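PDB 4FR9: uncharacterized protein from Bacteroides fragilis, which is of unknown function but resembles beta-lactamase inhibitor protein (BLIP) and probably belongs with the PepSY-like domains. Local coordinates for residues T65-I70 and V94-Y99; F107-E112 and L119-G124. All blocks are in the same frame, centred on the assembly; numbering follows the deposited sequence. Where two conformers were deposited one is given.

Interaction 1 (T65-I70 and V94-Y99); sequences TELNSI and VVILEY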
loop_
_atom_site.group_PDB
_atom_site.type_symbol
_atom_site.label_atom_id
_atom_site.label_comp_id
_atom_site.label_asym_id
_atom_site.label_seq_id
_atom_site.Cartn_x
_atom_site.Cartn_y
_atom_site.Cartn_z
ATOM N N THR A 65 -2.811 -1.823 1.707
ATOM C CA THR A 65 -3.759 -2.911 1.917
ATOM C C THR A 65 -3.777 -3.811 0.700
ATOM O O THR A 65 -3.967 -3.330 -0.425
ATOM C CB THR A 65 -5.155 -2.366 2.172
ATOM O OG1 THR A 65 -5.121 -1.521 3.331
ATOM C CG2 THR A 65 -6.156 -3.492 2.379
ATOM N N GLU A 66 -3.617 -5.109 0.909
ATOM C CA GLU A 66 -3.702 -6.054 -0.171
ATOM C C GLU A 66 -5.172 -6.328 -0.554
ATOM O O GLU A 66 -5.999 -6.588 0.307
ATOM C CB GLU A 66 -2.998 -7.346 0.241
ATOM C CG GLU A 66 -2.957 -8.392 -0.820
ATOM C CD GLU A 66 -2.168 -7.938 -2.015
ATOM O OE1 GLU A 66 -0.940 -7.712 -1.882
ATOM O OE2 GLU A 66 -2.779 -7.793 -3.082
ATOM N N LEU A 67 -5.475 -6.220 -1.847
ATOM C CA LEU A 67 -6.797 -6.565 -2.379
ATOM C C LEU A 67 -6.647 -7.864 -3.199
ATOM O O LEU A 67 -5.581 -8.227 -3.637
ATOM C CB LEU A 67 -7.350 -5.420 -3.224
ATOM C CG LEU A 67 -7.687 -4.144 -2.447
ATOM C CD1 LEU A 67 -8.284 -3.084 -3.394
ATOM C CD2 LEU A 67 -8.568 -4.350 -1.191
ATOM N N ASN A 68 -7.723 -8.602 -3.360
ATOM C CA ASN A 68 -7.565 -9.986 -3.935
ATOM C C ASN A 68 -7.537 -9.940 -5.490
ATOM O O ASN A 68 -6.934 -10.780 -6.176
ATOM C CB ASN A 68 -8.676 -10.952 -3.453
ATOM C CG ASN A 68 -8.722 -11.118 -1.922
ATOM O OD1 ASN A 68 -7.688 -11.044 -1.241
ATOM N ND2 ASN A 68 -9.932 -11.368 -1.387
ATOM N N SER A 69 -8.140 -8.900 -6.054
ATOM C CA SER A 69 -8.438 -8.885 -7.493
ATOM C C SER A 69 -8.998 -7.529 -7.844
ATOM O O SER A 69 -9.380 -6.762 -6.963
ATOM C CB SER A 69 -9.382 -10.012 -7.897
ATOM O OG SER A 69 -10.744 -9.657 -7.951
ATOM N N ILE A 70 -9.094 -7.273 -9.143
ATOM C CA ILE A 70 -9.738 -6.043 -9.609
ATOM C C ILE A 70 -11.187 -5.932 -9.163
ATOM O O ILE A 70 -11.717 -4.824 -9.103
ATOM C CB ILE A 70 -9.561 -5.787 -11.112
ATOM C CG1 ILE A 70 -10.247 -6.870 -11.961
ATOM C CG2 ILE A 70 -8.071 -5.562 -11.450
ATOM C CD1 ILE A 70 -10.202 -6.543 -13.451
ATOM N N VAL A 94 -3.158 -6.141 -6.873
ATOM C CA VAL A 94 -4.045 -5.013 -6.639
ATOM C C VAL A 94 -3.921 -4.610 -5.184
ATOM O O VAL A 94 -4.116 -5.456 -4.312
ATOM C CB VAL A 94 -5.508 -5.360 -6.964
ATOM C CG1 VAL A 94 -6.355 -4.128 -6.829
ATOM C CG2 VAL A 94 -5.646 -5.970 -8.373
ATOM N N VAL A 95 -3.600 -3.350 -4.924
ATOM C CA VAL A 95 -3.462 -2.851 -3.554
ATOM C C VAL A 95 -4.088 -1.478 -3.437
ATOM O O VAL A 95 -4.306 -0.792 -4.440
ATOM C CB VAL A 95 -1.989 -2.836 -3.044
ATOM C CG1 VAL A 95 -1.324 -4.219 -3.201
ATOM C CG2 VAL A 95 -1.175 -1.779 -3.755
ATOM N N ILE A 96 -4.305 -1.055 -2.200
ATOM C CA ILE A 96 -4.671 0.303 -1.849
ATOM C C ILE A 96 -3.527 0.941 -1.074
ATOM O O ILE A 96 -2.965 0.293 -0.181
ATOM C CB ILE A 96 -5.870 0.419 -0.906
ATOM C CG1 ILE A 96 -6.953 -0.576 -1.294
ATOM C CG2 ILE A 96 -6.437 1.876 -0.962
ATOM C CD1 ILE A 96 -8.185 -0.510 -0.398
ATOM N N LEU A 97 -3.156 2.180 -1.413
ATOM C CA LEU A 97 -2.230 2.992 -0.652
ATOM C C LEU A 97 -2.980 4.166 -0.093
ATOM O O LEU A 97 -3.666 4.874 -0.817
ATOM C CB LEU A 97 -1.068 3.449 -1.520
ATOM C CG LEU A 97 -0.233 2.338 -2.164
ATOM C CD1 LEU A 97 0.798 2.898 -3.148
ATOM C CD2 LEU A 97 0.413 1.434 -1.133
ATOM N N GLU A 98 -2.880 4.364 1.227
ATOM C CA GLU A 98 -3.498 5.467 1.899
ATOM C C GLU A 98 -2.454 6.292 2.620
ATOM O O GLU A 98 -1.492 5.744 3.151
ATOM C CB GLU A 98 -4.540 4.967 2.888
ATOM C CG GLU A 98 -5.746 4.326 2.238
ATOM C CD GLU A 98 -6.677 3.729 3.239
ATOM O OE1 GLU A 98 -6.364 2.640 3.742
ATOM O OE2 GLU A 98 -7.712 4.384 3.524
ATOM N N TYR A 99 -2.647 7.609 2.622
ATOM C CA TYR A 99 -1.675 8.571 3.104
ATOM C C TYR A 99 -2.353 9.656 3.919
ATOM O O TYR A 99 -3.551 9.923 3.759
ATOM C CB TYR A 99 -1.039 9.265 1.926
ATOM C CG TYR A 99 -0.417 8.369 0.894
ATOM C CD1 TYR A 99 -1.153 7.901 -0.186
ATOM C CD2 TYR A 99 0.915 8.004 0.963
ATOM C CE1 TYR A 99 -0.573 7.120 -1.146
ATOM C CE2 TYR A 99 1.493 7.218 -0.004
ATOM C CZ TYR A 99 0.762 6.804 -1.088
ATOM O OH TYR A 99 1.346 6.079 -2.094
HETATM O O HOH W 1 -4.539 0.978 2.562
#
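Val94 CG2 sits squarely over one face of the peptide plane joining Ser69 to Ile70, 3.7 Å from Ser69 C, while Ile70 CG2 approaches the same methyl to 3.9 Å. The Glu66 carboxylate has Val95 CG1 on one side of its plane, but Glu66 was modelled in two conformers and this contact is doubtful. The carbonyl groups are met close to their planes: Thr65 N reaches Ile96 O at 2.8 Å, and Ile96 N returns a bond to Thr65 O at 2.9 Å, making Thr65 and Ile96 an antiparallel hydrogen-bonded pair. Glu66 and Val95 follow as a non-hydrogen-bonded pair, where Val95 CA comes within 3.2 Å of Thr65 O in a CA-H...O contact. Leu67 N bonds to Val94 O, the donor standing 24° off the carbonyl plane, and the chain then turns away through Asn68.

Leu67, Val94 and Ile96 share one face of the sheet. Leu67 CG lies anti to the carbonyl carbon (chi1 -67°), and beyond it CD1 comes to 3.5 Å from CG1 of Ile96 in the conformer given, the two side chains crossing obliquely. Further along the same face a water joins Thr65 OG1 to Glu98 OE1, 2.7 Å from each oxygen, spanning two side chains that do not bond directly.

The chain between the two strands includes helix 75-83, which Ile70 meets through Leu78 and Phe81, while Val94 touches Leu73 ahead of it; an antiparallel sheet with a helix on one face is consistent with a BLIP-like, PepSY-related fold.

Interaction 2 (F107-E112 and L119-G124); sequences FVVTVE and LYFSEG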
loop_
_atom_site.group_PDB
_atom_site.type_symbol
_atom_site.label_atom_id
_atom_site.label_comp_id
_atom_site.label_asym_id
_atom_site.label_seq_id
_atom_site.Cartn_x
_atom_site.Cartn_y
_atom_site.Cartn_z
ATOM N N PHE A 107 -5.338 3.596 -5.658
ATOM C CA PHE A 107 -5.508 2.166 -5.953
ATOM C C PHE A 107 -4.469 1.799 -6.998
ATOM O O PHE A 107 -4.401 2.441 -8.049
ATOM C CB PHE A 107 -6.903 1.908 -6.484
ATOM C CG PHE A 107 -7.950 2.122 -5.468
ATOM C CD1 PHE A 107 -8.312 1.073 -4.604
ATOM C CD2 PHE A 107 -8.558 3.332 -5.305
ATOM C CE1 PHE A 107 -9.244 1.267 -3.622
ATOM C CE2 PHE A 107 -9.515 3.528 -4.298
ATOM C CZ PHE A 107 -9.852 2.484 -3.476
ATOM N N VAL A 108 -3.679 0.759 -6.734
ATOM C CA VAL A 108 -2.575 0.397 -7.590
ATOM C C VAL A 108 -2.841 -0.971 -8.180
ATOM O O VAL A 108 -2.946 -1.958 -7.449
ATOM C CB VAL A 108 -1.223 0.430 -6.876
ATOM C CG1 VAL A 108 -0.124 0.202 -7.876
ATOM C CG2 VAL A 108 -1.012 1.754 -6.133
ATOM N N VAL A 109 -2.938 -1.007 -9.495
ATOM C CA VAL A 109 -3.116 -2.246 -10.239
ATOM C C VAL A 109 -1.801 -2.531 -10.966
ATOM O O VAL A 109 -1.360 -1.708 -11.770
ATOM C CB VAL A 109 -4.281 -2.160 -11.251
ATOM C CG1 VAL A 109 -4.476 -3.512 -11.984
ATOM C CG2 VAL A 109 -5.547 -1.751 -10.568
ATOM N N THR A 110 -1.158 -3.660 -10.650
ATOM C CA THR A 110 0.070 -4.065 -11.313
ATOM C C THR A 110 -0.284 -4.979 -12.457
ATOM O O THR A 110 -0.944 -5.992 -12.247
ATOM C CB THR A 110 1.015 -4.806 -10.362
ATOM O OG1 THR A 110 1.216 -4.028 -9.185
ATOM C CG2 THR A 110 2.311 -5.145 -11.045
ATOM N N VAL A 111 0.127 -4.603 -13.663
ATOM C CA VAL A 111 -0.173 -5.317 -14.884
ATOM C C VAL A 111 1.120 -5.680 -15.612
ATOM O O VAL A 111 2.132 -4.999 -15.488
ATOM C CB VAL A 111 -1.105 -4.529 -15.831
ATOM C CG1 VAL A 111 -2.525 -4.500 -15.320
ATOM C CG2 VAL A 111 -0.572 -3.147 -16.105
ATOM N N GLU A 112 1.050 -6.748 -16.388
ATOM C CA GLU A 112 2.225 -7.154 -17.153
ATOM C C GLU A 112 1.873 -7.584 -18.570
ATOM O O GLU A 112 0.832 -8.185 -18.833
ATOM C CB GLU A 112 2.998 -8.248 -16.414
ATOM C CG GLU A 112 2.264 -9.592 -16.383
ATOM C CD GLU A 112 2.960 -10.682 -15.559
ATOM O OE1 GLU A 112 4.007 -10.401 -14.942
ATOM O OE2 GLU A 112 2.435 -11.824 -15.521
ATOM N N LEU A 119 -0.185 0.847 -12.166
ATOM C CA LEU A 119 -1.164 1.859 -12.525
ATOM C C LEU A 119 -1.772 2.373 -11.243
ATOM O O LEU A 119 -2.370 1.629 -10.487
ATOM C CB LEU A 119 -2.256 1.241 -13.392
ATOM C CG LEU A 119 -1.824 0.522 -14.652
ATOM C CD1 LEU A 119 -3.018 -0.162 -15.303
ATOM C CD2 LEU A 119 -1.139 1.495 -15.603
ATOM N N TYR A 120 -1.614 3.679 -11.003
ATOM C CA TYR A 120 -2.115 4.337 -9.802
ATOM C C TYR A 120 -3.365 5.111 -10.171
ATOM O O TYR A 120 -3.301 6.035 -10.986
ATOM C CB TYR A 120 -1.116 5.324 -9.207
ATOM C CG TYR A 120 0.147 4.742 -8.614
ATOM C CD1 TYR A 120 1.069 4.094 -9.387
ATOM C CD2 TYR A 120 0.406 4.884 -7.253
ATOM C CE1 TYR A 120 2.261 3.580 -8.829
ATOM C CE2 TYR A 120 1.575 4.379 -6.683
ATOM C CZ TYR A 120 2.465 3.711 -7.463
ATOM O OH TYR A 120 3.633 3.210 -6.895
ATOM N N PHE A 121 -4.489 4.759 -9.556
ATOM C CA PHE A 121 -5.774 5.420 -9.791
ATOM C C PHE A 121 -6.245 6.165 -8.555
ATOM O O PHE A 121 -6.134 5.681 -7.438
ATOM C CB PHE A 121 -6.843 4.396 -10.155
ATOM C CG PHE A 121 -6.636 3.711 -11.463
ATOM C CD1 PHE A 121 -7.106 4.268 -12.633
ATOM C CD2 PHE A 121 -6.014 2.480 -11.510
ATOM C CE1 PHE A 121 -6.931 3.631 -13.844
ATOM C CE2 PHE A 121 -5.860 1.825 -12.723
ATOM C CZ PHE A 121 -6.306 2.390 -13.886
ATOM N N SER A 122 -6.856 7.324 -8.793
ATOM C CA SER A 122 -7.576 8.020 -7.762
ATOM C C SER A 122 -8.874 7.281 -7.456
ATOM O O SER A 122 -9.357 6.455 -8.245
ATOM C CB SER A 122 -7.900 9.443 -8.199
ATOM O OG SER A 122 -8.833 9.395 -9.259
ATOM N N GLU A 123 -9.509 7.638 -6.340
ATOM C CA GLU A 123 -10.818 7.088 -5.926
ATOM C C GLU A 123 -11.872 7.279 -6.984
ATOM O O GLU A 123 -12.766 6.458 -7.150
ATOM C CB GLU A 123 -11.312 7.810 -4.666
ATOM C CG GLU A 123 -10.562 7.458 -3.428
ATOM C CD GLU A 123 -11.349 7.871 -2.197
ATOM O OE1 GLU A 123 -12.030 8.921 -2.277
ATOM O OE2 GLU A 123 -11.319 7.124 -1.193
ATOM N N GLY A 124 -11.787 8.410 -7.696
ATOM C CA GLY A 124 -12.732 8.698 -8.737
ATOM C C GLY A 124 -12.441 8.085 -10.087
ATOM O O GLY A 124 -13.146 8.365 -11.049
#
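Phe107 and Phe121 pair across the antiparallel beta hairpin of strands 105-112 and 118-121 as a hydrogen-bonded pair, with Phe121 N to Phe107 O at 2.8 Å. Val109 and Leu119 form a second such pair nearer the turn, and Val108 and Tyr120 lie between them as a non-hydrogen-bonded pair.

Packing is tight at this middle pair. With CG1 of Val108 anti to the backbone N (chi1 -173°), its other methyl, CG2, lies beside the N and rests over one face of the Tyr120 ring in a CH-pi contact, 3.9 Å from the centroid and displaced toward the CD2-CE2 rim. His129 meets the Tyr120 ring edge-to-face. On the other face of the sheet, Val109 CG2 touches Phe121 CE2 at 4.2 Å, and Val77 and Phe81 of helix 75-83 cover Phe107, Phe121, Val111 and Leu119.

The contact thins past Phe121, in the loop that carries Glu123. There Glu123 CA comes to the edge of the Phe107 ring, 4.1 Å from CE2, and the glutamate belongs to the solvent side rather than the core.

Toward the turn Val111 and Leu119 cross at about a right angle, with Val111 CG2 3.9 Å from Leu119 CD1. Beside them Val109 O accepts Leu119 N from 31° off the carbonyl plane, with Leu119 CB only 3.5 Å from that same Val109 O.

Interactions 1 and 2 lie in one antiparallel sheet, their centres about 9 Å apart, and meet where strand 90-98 runs beside strand 105-112. Val95 O and Val108 N, 2.8 Å apart, form a probable hydrogen bond across this seam. On one face Leu97 CD1 lies 3.7 Å from Val108 CG2 and 3.9 Å from Tyr120 CE2, adding a third side chain to the valine-tyrosine pair. On the opposite face Ile96 CG1 touches Phe107 CE1 at 3.8 Å, so the apolar row of 65-70 with 94-99 continues into the hairpin. Helix 75-83 packs on this face, reached by Ile70 from interaction 1 and by Phe107 and Leu119 from interaction 2.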